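Local coordinates for glucose-6-phosphate 1-dehydrogenase (Kluyveromyces lactis, PDB 7E6I), which oxidises glucose 6-phosphate to 6-phosphogluconolactone, passing the electrons to NADP+ and so opening the oxidative branch of the pentose phosphate pathway, at residues 92-97 against 136-141; 181-186 against 413-418; 338-343 against 461-466. All coordinates share one frame; numbering follows the deposited sequence.

In the fold
From the N terminus, interaction 1 comes first: inside the Rossmann-type NADP-binding domain it closes a stretch of 38 residues, bringing the start of helix 94-110 against the end of helix 126-139. It is complete before the others begin. Interaction 2 then spans a long excursion, tying the turn after edge strand 178-181 to the start of helix 414-423 and thereby joining the coenzyme domain to the C-terminal domain. Interaction 3 opens within that excursion and closes beyond it, so the two cross; it joins the loop between strands 333-338 and 345-352 to the end of strand 459-462, outermost in the mixed sheet. Both reach the bound glucose 6-phosphate, whereas interaction 1 lies about 30 Å from the chain's centre.

Interaction 1: residues 92-97 against 136-141; sequences DSDEGY and LKENLY
N139 meets D94 and Y97 with every atom of its side chain. Its CB rests on Y97 CB at 3.8 Å, an apolar touch at the root of both groups. With CG anti to the carbonyl carbon (chi1 -62°), CG comes to 4.0 Å from D94 CB, and OD1 to 3.5 Å from that same carbon. At the tip, ND2 donates to D94 OD1 over 3.3 Å, with an N-H...O angle of 152°; the donor stands above the carboxylate plane. ND2 also reaches K135 O, so the amide suits the end of a helix, linking its own last turn to the neighbouring one. A leucine here would probably leave D94 OD1 and K135 O without the N-H groups that ND2 offers them. The carboxylates of D94 and E138 come within 4.0 Å, a repulsion that K135 is likely to ease, since it forms salt bridges with both. Deeper in, Y97 CD2 packs on L136 CD2 at 4.2 Å, while its hydroxyl bonds to Y91 O, which lets a tyrosine lie buried. Helix 94-110 thus lies beside helix 126-139 in the Rossmann-type domain, and L136 and L140 carry the packing on to F120 of strand 117-122.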
loop_
_atom_site.group_PDB
_atom_site.type_symbol
_atom_site.label_atom_id
_atom_site.label_comp_id
_atom_site.label_asym_id
_atom_site.label_seq_id
_atom_site.Cartn_x
_atom_site.Cartn_y
_atom_site.Cartn_z
ATOM N N ASP A 92 13.977 24.629 5.415
ATOM C CA ASP A 92 15.152 25.015 4.649
ATOM C C ASP A 92 16.333 25.456 5.506
ATOM O O ASP A 92 17.428 25.648 4.965
ATOM C CB ASP A 92 14.766 26.174 3.721
ATOM C CG ASP A 92 15.378 26.059 2.358
ATOM O OD1 ASP A 92 14.642 25.742 1.400
ATOM O OD2 ASP A 92 16.598 26.302 2.238
ATOM N N SER A 93 16.143 25.648 6.811
ATOM C CA SER A 93 17.108 26.395 7.603
ATOM C C SER A 93 17.175 25.843 9.019
ATOM O O SER A 93 16.172 25.387 9.575
ATOM C CB SER A 93 16.750 27.887 7.638
ATOM O OG SER A 93 17.906 28.687 7.821
ATOM N N ASP A 94 18.364 25.959 9.616
ATOM C CA ASP A 94 18.675 25.261 10.858
ATOM C C ASP A 94 17.984 25.845 12.085
ATOM O O ASP A 94 17.950 25.179 13.123
ATOM C CB ASP A 94 20.185 25.264 11.108
ATOM C CG ASP A 94 20.993 24.849 9.886
ATOM O OD1 ASP A 94 20.630 23.860 9.206
ATOM O OD2 ASP A 94 22.015 25.508 9.619
ATOM N N GLU A 95 17.457 27.071 12.017
ATOM C CA GLU A 95 16.931 27.687 13.235
ATOM C C GLU A 95 15.703 26.951 13.739
ATOM O O GLU A 95 15.507 26.825 14.953
ATOM C CB GLU A 95 16.604 29.169 13.017
ATOM C CG GLU A 95 15.640 29.469 11.886
ATOM C CD GLU A 95 16.369 29.744 10.590
ATOM O OE1 GLU A 95 15.696 30.058 9.574
ATOM O OE2 GLU A 95 17.622 29.645 10.595
ATOM N N GLY A 96 14.862 26.464 12.828
ATOM C CA GLY A 96 13.707 25.696 13.255
ATOM C C GLY A 96 14.101 24.415 13.962
ATOM O O GLY A 96 13.533 24.069 15.002
ATOM N N TYR A 97 15.101 23.713 13.423
ATOM C CA TYR A 97 15.508 22.431 13.996
ATOM C C TYR A 97 16.200 22.620 15.338
ATOM O O TYR A 97 15.994 21.826 16.264
ATOM C CB TYR A 97 16.398 21.683 13.002
ATOM C CG TYR A 97 15.650 21.398 11.719
ATOM C CD1 TYR A 97 15.510 22.379 10.742
ATOM C CD2 TYR A 97 15.046 20.166 11.500
ATOM C CE1 TYR A 97 14.809 22.141 9.578
ATOM C CE2 TYR A 97 14.342 19.912 10.330
ATOM C CZ TYR A 97 14.228 20.905 9.372
ATOM O OH TYR A 97 13.530 20.658 8.207
ATOM N N LEU A 136 17.551 17.254 9.948
ATOM C CA LEU A 136 17.500 16.366 11.108
ATOM C C LEU A 136 18.860 15.740 11.388
ATOM O O LEU A 136 19.273 15.619 12.548
ATOM C CB LEU A 136 16.461 15.270 10.894
ATOM C CG LEU A 136 14.990 15.651 10.918
ATOM C CD1 LEU A 136 14.165 14.449 10.451
ATOM C CD2 LEU A 136 14.589 16.097 12.307
ATOM N N LYS A 137 19.566 15.332 10.337
ATOM C CA LYS A 137 20.874 14.714 10.521
ATOM C C LYS A 137 21.931 15.734 10.941
ATOM O O LYS A 137 22.812 15.407 11.739
ATOM C CB LYS A 137 21.277 13.992 9.235
ATOM C CG LYS A 137 22.519 13.139 9.341
ATOM C CD LYS A 137 22.403 12.026 10.390
ATOM C CE LYS A 137 23.582 11.056 10.271
ATOM N NZ LYS A 137 23.456 9.878 11.179
ATOM N N GLU A 138 21.865 16.965 10.423
ATOM C CA GLU A 138 22.839 17.989 10.800
ATOM C C GLU A 138 22.586 18.548 12.196
ATOM O O GLU A 138 23.541 18.920 12.886
ATOM C CB GLU A 138 22.839 19.151 9.791
ATOM C CG GLU A 138 23.002 18.765 8.298
ATOM C CD GLU A 138 22.404 19.808 7.310
ATOM O OE1 GLU A 138 23.061 20.142 6.292
ATOM O OE2 GLU A 138 21.271 20.292 7.541
ATOM N N ASN A 139 21.325 18.615 12.632
ATOM C CA ASN A 139 20.963 19.369 13.827
ATOM C C ASN A 139 20.340 18.542 14.941
ATOM O O ASN A 139 20.568 18.856 16.107
ATOM C CB ASN A 139 19.985 20.499 13.465
ATOM C CG ASN A 139 20.592 21.514 12.512
ATOM O OD1 ASN A 139 21.253 22.463 12.933
ATOM N ND2 ASN A 139 20.376 21.317 11.217
ATOM N N LEU A 140 19.572 17.502 14.627
ATOM C CA LEU A 140 18.732 16.825 15.613
ATOM C C LEU A 140 18.961 15.319 15.593
ATOM O O LEU A 140 18.019 14.528 15.543
ATOM C CB LEU A 140 17.266 17.136 15.343
ATOM C CG LEU A 140 16.287 17.355 16.492
ATOM C CD1 LEU A 140 14.958 17.810 15.908
ATOM C CD2 LEU A 140 16.107 16.118 17.358
ATOM N N TYR A 141 20.219 14.892 15.643
ATOM C CA TYR A 141 20.572 13.476 15.648
ATOM C C TYR A 141 21.459 13.194 16.855
ATOM O O TYR A 141 22.514 13.821 17.007
ATOM C CB TYR A 141 21.285 13.104 14.344
ATOM C CG TYR A 141 21.508 11.625 14.149
ATOM C CD1 TYR A 141 22.655 11.006 14.635
ATOM C CD2 TYR A 141 20.568 10.848 13.477
ATOM C CE1 TYR A 141 22.861 9.659 14.460
ATOM C CE2 TYR A 141 20.765 9.493 13.291
ATOM C CZ TYR A 141 21.910 8.908 13.783
ATOM O OH TYR A 141 22.099 7.569 13.600
#

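Interaction 2: residues 181-186 against 413-418; sequences IDHYLG and EAYESL. With BG6 (6-O-phosphono-beta-D-glucopyranose), chain B.
L418 lays its branched end over the backbone of the 181-186 turn. CD1 reaches H183 CA at 3.8 Å and I181 CG2 at 4.1 Å, and CG sits 3.9 Å from G186 CA. Glycine suits this last place because a CB would run into both L418 CG and A414 O. The closeness also lets A414 CA direct its hydrogen at G186 O, 3.5 Å away and nearly straight at 168°. A414 is small enough for its CB to settle 3.4 Å from H183 O. In H183, chi1 of 81° sets CG between backbone N and carbonyl carbon; at the far side of the ring NE2 donates to phosphate oxygen O3P of BG6 over 2.7 Å. Y415 lies near-parallel to this ring but slid aside, its OH 3.9 Å from H183 CB. Y184 OH lies 3.1 Å from BG6 O1P. In the DHYLGK signature of the family, D182 makes an Asx turn to Y184 N and also bonds H245, the probable proton acceptor, so one turn serves the substrate and, probably, the catalytic base. It leaves edge strand 178-181 of the coenzyme domain, with D182 and L185 against helix 236-254, while Y415 carries helix 414-423 onto helix 19-34.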
loop_
_atom_site.group_PDB
_atom_site.type_symbol
_atom_site.label_atom_id
_atom_site.label_comp_id
_atom_site.label_asym_id
_atom_site.label_seq_id
_atom_site.Cartn_x
_atom_site.Cartn_y
_atom_site.Cartn_z
ATOM N N ILE A 181 6.788 3.804 3.610
ATOM C CA ILE A 181 5.415 3.344 3.690
ATOM C C ILE A 181 4.854 3.116 2.295
ATOM O O ILE A 181 4.925 3.999 1.423
ATOM C CB ILE A 181 4.546 4.341 4.469
ATOM C CG1 ILE A 181 4.724 4.123 5.969
ATOM C CG2 ILE A 181 3.068 4.200 4.057
ATOM C CD1 ILE A 181 3.750 4.932 6.803
ATOM N N ASP A 182 4.318 1.908 2.089
ATOM C CA ASP A 182 3.260 1.614 1.126
ATOM C C ASP A 182 2.056 1.223 1.976
ATOM O O ASP A 182 2.095 0.204 2.676
ATOM C CB ASP A 182 3.693 0.491 0.184
ATOM C CG ASP A 182 2.673 0.198 -0.909
ATOM O OD1 ASP A 182 1.455 0.085 -0.601
ATOM O OD2 ASP A 182 3.102 0.058 -2.081
ATOM N N HIS A 183 1.001 2.047 1.968
ATOM C CA HIS A 183 -0.026 1.861 2.998
ATOM C C HIS A 183 -0.815 0.564 2.822
ATOM O O HIS A 183 -1.433 0.104 3.784
ATOM C CB HIS A 183 -0.966 3.073 3.061
ATOM C CG HIS A 183 -2.042 3.087 2.013
ATOM N ND1 HIS A 183 -1.848 3.602 0.744
ATOM C CD2 HIS A 183 -3.336 2.679 2.059
ATOM C CE1 HIS A 183 -2.970 3.489 0.051
ATOM N NE2 HIS A 183 -3.890 2.936 0.826
ATOM N N TYR A 184 -0.775 -0.064 1.643
ATOM C CA TYR A 184 -1.424 -1.370 1.499
ATOM C C TYR A 184 -0.870 -2.393 2.483
ATOM O O TYR A 184 -1.618 -3.248 2.982
ATOM C CB TYR A 184 -1.271 -1.886 0.071
ATOM C CG TYR A 184 -2.417 -1.476 -0.815
ATOM C CD1 TYR A 184 -2.867 -0.149 -0.831
ATOM C CD2 TYR A 184 -3.069 -2.407 -1.617
ATOM C CE1 TYR A 184 -3.928 0.236 -1.635
ATOM C CE2 TYR A 184 -4.125 -2.039 -2.422
ATOM C CZ TYR A 184 -4.550 -0.718 -2.435
ATOM O OH TYR A 184 -5.610 -0.355 -3.242
ATOM N N LEU A 185 0.431 -2.318 2.782
ATOM C CA LEU A 185 1.080 -3.202 3.732
ATOM C C LEU A 185 0.534 -3.048 5.146
ATOM O O LEU A 185 0.907 -3.843 6.017
ATOM C CB LEU A 185 2.588 -2.951 3.711
ATOM C CG LEU A 185 3.284 -3.255 2.383
ATOM C CD1 LEU A 185 4.793 -3.143 2.522
ATOM C CD2 LEU A 185 2.910 -4.639 1.904
ATOM N N GLY A 186 -0.341 -2.078 5.403
ATOM C CA GLY A 186 -0.970 -1.979 6.707
ATOM C C GLY A 186 -2.417 -2.436 6.746
ATOM O O GLY A 186 -3.048 -2.380 7.807
ATOM N N GLU A 413 -6.943 0.969 11.176
ATOM C CA GLU A 413 -6.671 1.469 9.838
ATOM C C GLU A 413 -5.206 1.243 9.469
ATOM O O GLU A 413 -4.343 1.043 10.332
ATOM C CB GLU A 413 -6.995 2.962 9.751
ATOM C CG GLU A 413 -8.447 3.284 9.985
ATOM C CD GLU A 413 -9.234 3.313 8.698
ATOM O OE1 GLU A 413 -8.702 2.842 7.664
ATOM O OE2 GLU A 413 -10.387 3.798 8.721
ATOM N N ALA A 414 -4.924 1.310 8.161
ATOM C CA ALA A 414 -3.573 1.050 7.668
ATOM C C ALA A 414 -2.533 1.892 8.403
ATOM O O ALA A 414 -1.540 1.370 8.920
ATOM C CB ALA A 414 -3.510 1.306 6.162
ATOM N N TYR A 415 -2.754 3.203 8.474
ATOM C CA TYR A 415 -1.757 4.065 9.091
ATOM C C TYR A 415 -1.639 3.824 10.582
ATOM O O TYR A 415 -0.549 3.986 11.142
ATOM C CB TYR A 415 -2.088 5.523 8.826
ATOM C CG TYR A 415 -1.807 5.902 7.418
ATOM C CD1 TYR A 415 -0.506 5.922 6.939
ATOM C CD2 TYR A 415 -2.839 6.239 6.560
ATOM C CE1 TYR A 415 -0.237 6.264 5.641
ATOM C CE2 TYR A 415 -2.584 6.586 5.256
ATOM C CZ TYR A 415 -1.282 6.601 4.802
ATOM O OH TYR A 415 -1.030 6.955 3.497
ATOM N N GLU A 416 -2.736 3.457 11.247
ATOM C CA GLU A 416 -2.644 3.078 12.653
ATOM C C GLU A 416 -1.742 1.866 12.824
ATOM O O GLU A 416 -0.804 1.881 13.630
ATOM C CB GLU A 416 -4.038 2.816 13.221
ATOM C CG GLU A 416 -4.836 4.108 13.405
ATOM C CD GLU A 416 -6.350 3.933 13.349
ATOM O OE1 GLU A 416 -7.061 4.964 13.441
ATOM O OE2 GLU A 416 -6.827 2.784 13.218
ATOM N N SER A 417 -1.996 0.814 12.050
ATOM C CA SER A 417 -1.167 -0.379 12.118
ATOM C C SER A 417 0.289 -0.049 11.824
ATOM O O SER A 417 1.203 -0.562 12.488
ATOM C CB SER A 417 -1.702 -1.423 11.133
ATOM O OG SER A 417 -0.815 -2.522 10.984
ATOM N N LEU A 418 0.521 0.828 10.844
ATOM C CA LEU A 418 1.877 1.060 10.369
ATOM C C LEU A 418 2.678 1.901 11.355
ATOM O O LEU A 418 3.862 1.628 11.591
ATOM C CB LEU A 418 1.837 1.720 8.993
ATOM C CG LEU A 418 1.574 0.739 7.850
ATOM C CD1 LEU A 418 1.357 1.467 6.531
ATOM C CD2 LEU A 418 2.707 -0.262 7.740
HETATM C C1 BG6 B . -3.140 5.954 -3.773
HETATM C C2 BG6 B . -3.415 6.337 -5.226
HETATM O O1 BG6 B . -1.857 5.517 -3.557
HETATM O O5 BG6 B . -4.055 4.832 -3.381
HETATM C C3 BG6 B . -4.845 6.693 -5.435
HETATM O O2 BG6 B . -2.582 7.426 -5.646
HETATM C C4 BG6 B . -5.744 5.562 -5.058
HETATM O O3 BG6 B . -5.090 6.994 -6.836
HETATM C C5 BG6 B . -5.486 5.131 -3.613
HETATM O O4 BG6 B . -7.104 5.979 -5.235
HETATM C C6 BG6 B . -6.234 3.885 -3.223
HETATM O O6 BG6 B . -5.902 3.584 -1.880
HETATM P P BG6 B . -7.058 2.858 -0.936
HETATM O O1P BG6 B . -7.446 1.657 -1.776
HETATM O O2P BG6 B . -8.194 3.826 -0.732
HETATM O O3P BG6 B . -6.536 2.450 0.441
#

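Interaction 3: residues 338-343 against 461-466; sequences GKALNE and YPYGCR. With BG6 (6-O-phosphono-beta-D-glucopyranose), chain B.
N342, A340 and L341 have the most surface buried here, their side chains meeting chiefly R466, Y463 and Y461 in turn. A340 CB stands over the centre of the Y463 ring, 3.9 Å from its centroid and 10° off the normal, a CH-pi contact in which a lone methyl fits closely on the face. Its carbonyl O takes the N-H of G464 at 2.8 Å, nearly straight at 172°, with the donor above the carbonyl plane. That N-H lies in a type II beta turn from P462 to C465; G464, third in the turn, has a positive phi at which a side chain would jam against the preceding carbonyl. L341 CD2 packs on Y461 CE2 at 3.7 Å, the two side chains crossing at about a right angle. Y461 reaches past it, its OH donating to K339 O over 2.6 Å. This pins the backbone of K339, whose bent chain brings NZ to O3 of BG6 at 2.9 Å and to E221 in a salt bridge. N342 CB touches G464 O at 3.2 Å. Beyond it ND2 lies over one face of the R466 guanidinium, 3.7 Å from NE, while OD1 accepts from K220; R466 belongs to the probable second NADP+ site.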
loop_
_atom_site.group_PDB
_atom_site.type_symbol
_atom_site.label_atom_id
_atom_site.label_comp_id
_atom_site.label_asym_id
_atom_site.label_seq_id
_atom_site.Cartn_x
_atom_site.Cartn_y
_atom_site.Cartn_z
ATOM N N GLY A 338 -7.845 -0.213 -12.742
ATOM C CA GLY A 338 -8.571 0.796 -13.488
ATOM C C GLY A 338 -9.331 1.745 -12.590
ATOM O O GLY A 338 -9.807 1.374 -11.510
ATOM N N LYS A 339 -9.432 2.989 -13.044
ATOM C CA LYS A 339 -10.335 3.979 -12.486
ATOM C C LYS A 339 -11.549 4.092 -13.396
ATOM O O LYS A 339 -11.508 3.705 -14.566
ATOM C CB LYS A 339 -9.639 5.338 -12.350
ATOM C CG LYS A 339 -8.978 5.563 -10.978
ATOM C CD LYS A 339 -7.572 6.152 -11.088
ATOM C CE LYS A 339 -7.254 7.135 -9.965
ATOM N NZ LYS A 339 -7.340 6.578 -8.590
ATOM N N ALA A 340 -12.645 4.603 -12.834
ATOM C CA ALA A 340 -13.875 4.878 -13.592
ATOM C C ALA A 340 -14.476 3.599 -14.170
ATOM O O ALA A 340 -14.956 3.569 -15.306
ATOM C CB ALA A 340 -13.634 5.918 -14.695
ATOM N N LEU A 341 -14.434 2.531 -13.393
ATOM C CA LEU A 341 -15.112 1.295 -13.728
ATOM C C LEU A 341 -16.424 1.228 -12.938
ATOM O O LEU A 341 -16.861 2.228 -12.351
ATOM C CB LEU A 341 -14.179 0.109 -13.445
ATOM C CG LEU A 341 -12.807 0.178 -14.124
ATOM C CD1 LEU A 341 -11.818 -0.810 -13.492
ATOM C CD2 LEU A 341 -12.926 -0.064 -15.629
ATOM N N ASN A 342 -17.027 0.042 -12.875
ATOM C CA ASN A 342 -18.357 -0.164 -12.318
ATOM C C ASN A 342 -18.393 -0.384 -10.808
ATOM O O ASN A 342 -19.490 -0.474 -10.247
ATOM C CB ASN A 342 -18.994 -1.383 -12.976
ATOM C CG ASN A 342 -18.290 -2.668 -12.580
ATOM O OD1 ASN A 342 -17.095 -2.833 -12.820
ATOM N ND2 ASN A 342 -19.025 -3.576 -11.956
ATOM N N GLU A 343 -17.251 -0.514 -10.131
ATOM C CA GLU A 343 -17.282 -0.808 -8.700
ATOM C C GLU A 343 -15.912 -0.532 -8.105
ATOM O O GLU A 343 -14.920 -0.398 -8.822
ATOM C CB GLU A 343 -17.678 -2.265 -8.426
ATOM C CG GLU A 343 -16.740 -3.245 -9.109
ATOM C CD GLU A 343 -17.075 -4.690 -8.842
ATOM O OE1 GLU A 343 -17.627 -4.992 -7.762
ATOM O OE2 GLU A 343 -16.780 -5.529 -9.724
ATOM N N TYR A 461 -12.718 3.572 -23.107
ATOM C CA TYR A 461 -13.759 2.737 -22.509
ATOM C C TYR A 461 -14.706 3.658 -21.758
ATOM O O TYR A 461 -14.266 4.657 -21.178
ATOM C CB TYR A 461 -13.205 1.646 -21.559
ATOM C CG TYR A 461 -12.490 2.147 -20.319
ATOM C CD1 TYR A 461 -11.137 2.454 -20.358
ATOM C CD2 TYR A 461 -13.158 2.290 -19.115
ATOM C CE1 TYR A 461 -10.469 2.910 -19.241
ATOM C CE2 TYR A 461 -12.500 2.747 -17.992
ATOM C CZ TYR A 461 -11.149 3.056 -18.060
ATOM O OH TYR A 461 -10.472 3.507 -16.938
ATOM N N PRO A 462 -15.999 3.371 -21.771
ATOM C CA PRO A 462 -16.952 4.301 -21.153
ATOM C C PRO A 462 -16.837 4.280 -19.640
ATOM O O PRO A 462 -16.704 3.218 -19.022
ATOM C CB PRO A 462 -18.319 3.779 -21.617
ATOM C CG PRO A 462 -18.076 2.340 -21.930
ATOM C CD PRO A 462 -16.659 2.226 -22.415
ATOM N N TYR A 463 -16.884 5.473 -19.055
ATOM C CA TYR A 463 -16.953 5.610 -17.611
ATOM C C TYR A 463 -18.030 4.685 -17.067
ATOM O O TYR A 463 -19.172 4.706 -17.536
ATOM C CB TYR A 463 -17.262 7.067 -17.272
ATOM C CG TYR A 463 -17.037 7.561 -15.848
ATOM C CD1 TYR A 463 -17.688 6.988 -14.761
ATOM C CD2 TYR A 463 -16.237 8.680 -15.614
ATOM C CE1 TYR A 463 -17.503 7.492 -13.465
ATOM C CE2 TYR A 463 -16.042 9.185 -14.329
ATOM C CZ TYR A 463 -16.676 8.595 -13.262
ATOM O OH TYR A 463 -16.470 9.113 -12.000
ATOM N N GLY A 464 -17.645 3.825 -16.121
ATOM C CA GLY A 464 -18.582 3.014 -15.380
ATOM C C GLY A 464 -18.724 1.598 -15.877
ATOM O O GLY A 464 -19.444 0.812 -15.249
ATOM N N CYS A 465 -18.049 1.245 -16.968
ATOM C CA CYS A 465 -18.170 -0.084 -17.549
ATOM C C CYS A 465 -17.400 -1.133 -16.734
ATOM O O CYS A 465 -16.534 -0.825 -15.907
ATOM C CB CYS A 465 -17.691 -0.076 -19.001
ATOM S SG CYS A 465 -15.951 -0.442 -19.222
ATOM N N ARG A 466 -17.741 -2.398 -16.984
ATOM C CA ARG A 466 -17.157 -3.493 -16.222
ATOM C C ARG A 466 -15.675 -3.624 -16.520
ATOM O O ARG A 466 -14.852 -3.733 -15.604
ATOM C CB ARG A 466 -17.879 -4.799 -16.549
ATOM C CG ARG A 466 -18.010 -5.764 -15.383
ATOM C CD ARG A 466 -19.475 -5.987 -15.037
ATOM N NE ARG A 466 -19.655 -6.693 -13.769
ATOM C CZ ARG A 466 -20.843 -6.941 -13.216
ATOM N NH1 ARG A 466 -21.958 -6.527 -13.820
ATOM N NH2 ARG A 466 -20.920 -7.590 -12.057
HETATM C C1 BG6 B . -3.140 5.954 -3.773
HETATM C C2 BG6 B . -3.415 6.337 -5.226
HETATM O O1 BG6 B . -1.857 5.517 -3.557
HETATM O O5 BG6 B . -4.055 4.832 -3.381
HETATM C C3 BG6 B . -4.845 6.693 -5.435
HETATM O O2 BG6 B . -2.582 7.426 -5.646
HETATM C C4 BG6 B . -5.744 5.562 -5.058
HETATM O O3 BG6 B . -5.090 6.994 -6.836
HETATM C C5 BG6 B . -5.486 5.131 -3.613
HETATM O O4 BG6 B . -7.104 5.979 -5.235
HETATM C C6 BG6 B . -6.234 3.885 -3.223
HETATM O O6 BG6 B . -5.902 3.584 -1.880
HETATM P P BG6 B . -7.058 2.858 -0.936
HETATM O O1P BG6 B . -7.446 1.657 -1.776
HETATM O O2P BG6 B . -8.194 3.826 -0.732
HETATM O O3P BG6 B . -6.536 2.450 0.441
#